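Local coordinates for protein putative acetyl transferase (PDB 1VKC) that probably transfers an acyl group, most likely acetyl, as a member of the GNAT acetyltransferase family in Pyrococcus furiosus, at residues L130-D135 with K140-R145. Sequence-based numbering, arbitrary orientation. Where two conformers were deposited one is given.
Sequences LRVEID and KWYEER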
loop_
_atom_site.group_PDB
_atom_site.type_symbol
_atom_site.label_atom_id
_atom_site.label_comp_id
_atom_site.label_asym_id
_atom_site.label_seq_id
_atom_site.Cartn_x
_atom_site.Cartn_y
_atom_site.Cartn_z
ATOM N N LEU A 130 -23.989 -1.244 -6.557
ATOM C CA LEU A 130 -22.539 -1.064 -6.447
ATOM C C LEU A 130 -21.848 -1.354 -7.781
ATOM O O LEU A 130 -22.446 -1.910 -8.701
ATOM C CB LEU A 130 -21.974 -1.916 -5.295
ATOM C CG LEU A 130 -22.363 -3.419 -5.405
ATOM C CD1 LEU A 130 -21.298 -4.165 -6.203
ATOM C CD2 LEU A 130 -22.581 -4.084 -4.088
ATOM N N ARG A 131 -20.597 -0.935 -7.870
ATOM C CA ARG A 131 -19.791 -1.137 -9.046
ATOM C C ARG A 131 -18.822 -2.252 -8.758
ATOM O O ARG A 131 -18.168 -2.239 -7.699
ATOM C CB ARG A 131 -19.041 0.154 -9.411
ATOM C CG ARG A 131 -17.879 -0.016 -10.348
ATOM C CD ARG A 131 -17.190 1.294 -10.717
ATOM N NE ARG A 131 -16.018 1.015 -11.540
ATOM C CZ ARG A 131 -15.382 1.903 -12.272
ATOM N NH1 ARG A 131 -15.784 3.176 -12.315
ATOM N NH2 ARG A 131 -14.317 1.516 -12.975
ATOM N N VAL A 132 -18.716 -3.202 -9.689
ATOM C CA VAL A 132 -17.723 -4.276 -9.623
ATOM C C VAL A 132 -16.947 -4.338 -10.931
ATOM O O VAL A 132 -17.522 -4.259 -12.020
ATOM C CB VAL A 132 -18.366 -5.668 -9.289
ATOM C CG1 VAL A 132 -19.357 -6.112 -10.369
ATOM C CG2 VAL A 132 -17.272 -6.728 -9.083
ATOM N N GLU A 133 -15.637 -4.490 -10.829
ATOM C CA GLU A 133 -14.806 -4.554 -12.028
ATOM C C GLU A 133 -15.080 -5.833 -12.786
ATOM O O GLU A 133 -15.301 -6.873 -12.205
ATOM C CB GLU A 133 -13.315 -4.377 -11.697
ATOM C CG GLU A 133 -12.997 -3.100 -10.928
ATOM C CD GLU A 133 -13.709 -1.860 -11.484
ATOM O OE1 GLU A 133 -13.354 -1.422 -12.577
ATOM O OE2 GLU A 133 -14.604 -1.314 -10.801
ATOM N N ILE A 134 -15.048 -5.731 -14.110
ATOM C CA ILE A 134 -15.710 -6.694 -14.983
ATOM C C ILE A 134 -15.104 -8.117 -15.000
ATOM O O ILE A 134 -15.830 -9.105 -15.189
ATOM C CB ILE A 134 -15.813 -6.080 -16.421
ATOM C CG1 ILE A 134 -16.996 -6.645 -17.179
ATOM C CG2 ILE A 134 -14.505 -6.226 -17.173
ATOM C CD1 ILE A 134 -17.401 -5.783 -18.380
ATOM N N ASP A 135 -13.801 -8.231 -14.789
ATOM C CA ASP A 135 -13.178 -9.553 -14.723
ATOM C C ASP A 135 -12.765 -9.914 -13.286
ATOM O O ASP A 135 -12.060 -10.910 -13.060
ATOM C CB ASP A 135 -12.007 -9.637 -15.724
ATOM C CG ASP A 135 -12.486 -9.708 -17.187
ATOM O OD1 ASP A 135 -13.487 -10.411 -17.449
ATOM O OD2 ASP A 135 -11.920 -9.106 -18.143
ATOM N N LYS A 140 -19.173 -13.007 -9.158
ATOM C CA LYS A 140 -19.930 -14.191 -8.712
ATOM C C LYS A 140 -20.302 -14.124 -7.229
ATOM O O LYS A 140 -21.350 -14.627 -6.823
ATOM C CB LYS A 140 -19.140 -15.481 -8.988
ATOM N N TRP A 141 -19.441 -13.505 -6.433
ATOM C CA TRP A 141 -19.690 -13.333 -5.012
ATOM C C TRP A 141 -20.956 -12.485 -4.811
ATOM O O TRP A 141 -21.804 -12.814 -3.990
ATOM C CB TRP A 141 -18.478 -12.678 -4.341
ATOM C CG TRP A 141 -18.508 -12.665 -2.835
ATOM C CD1 TRP A 141 -18.131 -13.677 -2.002
ATOM C CD2 TRP A 141 -18.899 -11.573 -1.987
ATOM N NE1 TRP A 141 -18.288 -13.299 -0.689
ATOM C CE2 TRP A 141 -18.754 -12.010 -0.648
ATOM C CE3 TRP A 141 -19.376 -10.273 -2.221
ATOM C CZ2 TRP A 141 -19.056 -11.193 0.451
ATOM C CZ3 TRP A 141 -19.675 -9.455 -1.120
ATOM C CH2 TRP A 141 -19.512 -9.923 0.197
ATOM N N TYR A 142 -21.102 -11.428 -5.592
ATOM C CA TYR A 142 -22.320 -10.610 -5.530
ATOM C C TYR A 142 -23.509 -11.329 -6.141
ATOM O O TYR A 142 -24.609 -11.304 -5.588
ATOM C CB TYR A 142 -22.093 -9.227 -6.178
ATOM C CG TYR A 142 -21.191 -8.347 -5.346
ATOM C CD1 TYR A 142 -19.883 -8.091 -5.732
ATOM C CD2 TYR A 142 -21.638 -7.798 -4.157
ATOM C CE1 TYR A 142 -19.033 -7.283 -4.944
ATOM C CE2 TYR A 142 -20.814 -6.984 -3.379
ATOM C CZ TYR A 142 -19.521 -6.736 -3.767
ATOM O OH TYR A 142 -18.713 -5.935 -2.980
ATOM N N GLU A 143 -23.303 -11.990 -7.280
ATOM C CA GLU A 143 -24.392 -12.738 -7.908
ATOM C C GLU A 143 -25.005 -13.778 -6.958
ATOM O O GLU A 143 -26.231 -13.981 -6.941
ATOM C CB GLU A 143 -23.932 -13.377 -9.238
ATOM C CG GLU A 143 -23.684 -12.340 -10.332
ATOM C CD GLU A 143 -23.035 -12.916 -11.581
ATOM O OE1 GLU A 143 -22.345 -13.976 -11.496
ATOM O OE2 GLU A 143 -23.210 -12.298 -12.653
ATOM N N GLU A 144 -24.153 -14.415 -6.152
ATOM C CA GLU A 144 -24.602 -15.414 -5.166
ATOM C C GLU A 144 -25.556 -14.806 -4.145
ATOM O O GLU A 144 -26.394 -15.508 -3.583
ATOM C CB GLU A 144 -23.397 -16.034 -4.418
ATOM C CG GLU A 144 -22.657 -17.113 -5.171
ATOM C CD GLU A 144 -21.485 -17.677 -4.380
ATOM O OE1 GLU A 144 -21.210 -17.207 -3.255
ATOM O OE2 GLU A 144 -20.823 -18.576 -4.893
ATOM N N ARG A 145 -25.422 -13.494 -3.916
ATOM C CA ARG A 145 -26.144 -12.795 -2.867
ATOM C C ARG A 145 -27.341 -11.991 -3.407
ATOM O O ARG A 145 -27.889 -11.142 -2.708
ATOM C CB ARG A 145 -25.175 -11.878 -2.106
ATOM C CG ARG A 145 -24.190 -12.651 -1.260
ATOM C CD ARG A 145 -22.926 -11.938 -0.859
ATOM N NE ARG A 145 -22.171 -12.745 0.104
ATOM C CZ ARG A 145 -21.516 -13.866 -0.191
ATOM N NH1 ARG A 145 -20.905 -14.538 0.769
ATOM N NH2 ARG A 145 -21.440 -14.312 -1.437
#
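The Tyr142 ring rests against Leu130, whose CD1 sits over the middle of one ring face, 3.9 Å from the ring centroid and 7° off its normal, a CH-pi contact. Leu130 CD2 lies on the same side of the ring plane but out past the CD2-CE2 bond, 3.5 Å from Tyr142 CE2. Together, chi1 (54°) and chi2 (90°) of Leu130 bring its two methyls to these places. Val132 CG2 adds a looser apolar touch, approaching obliquely to 4.5 Å from Tyr142 CD1. Trp141 CE3 lies over the opposite face, sandwiching the phenol ring. With an alanine here in place of Tyr142, the faces packed by Leu130 CD1 and Trp141 CE3 would be lost, which would probably open a gap between them.

No hydrogen bond crosses between the segments. Arg131 holds Glu133 in a side-on, two-nitrogen salt bridge. Arg145 NH2 donates to Trp141 O at 3.0 Å, its guanidinium lying over one face of the indole, displaced toward the rim; Arg145 NH1 bonds Ser110 OG of helix 108-122.

Helix 138-144 thus packs back onto strand 128-130 and the connecting loop, consistent with the strand-loop-helix in the C-terminal part of the GNAT fold; Leu113 of helix 108-122 and Ile97 of strand 90-99 also touch Tyr142.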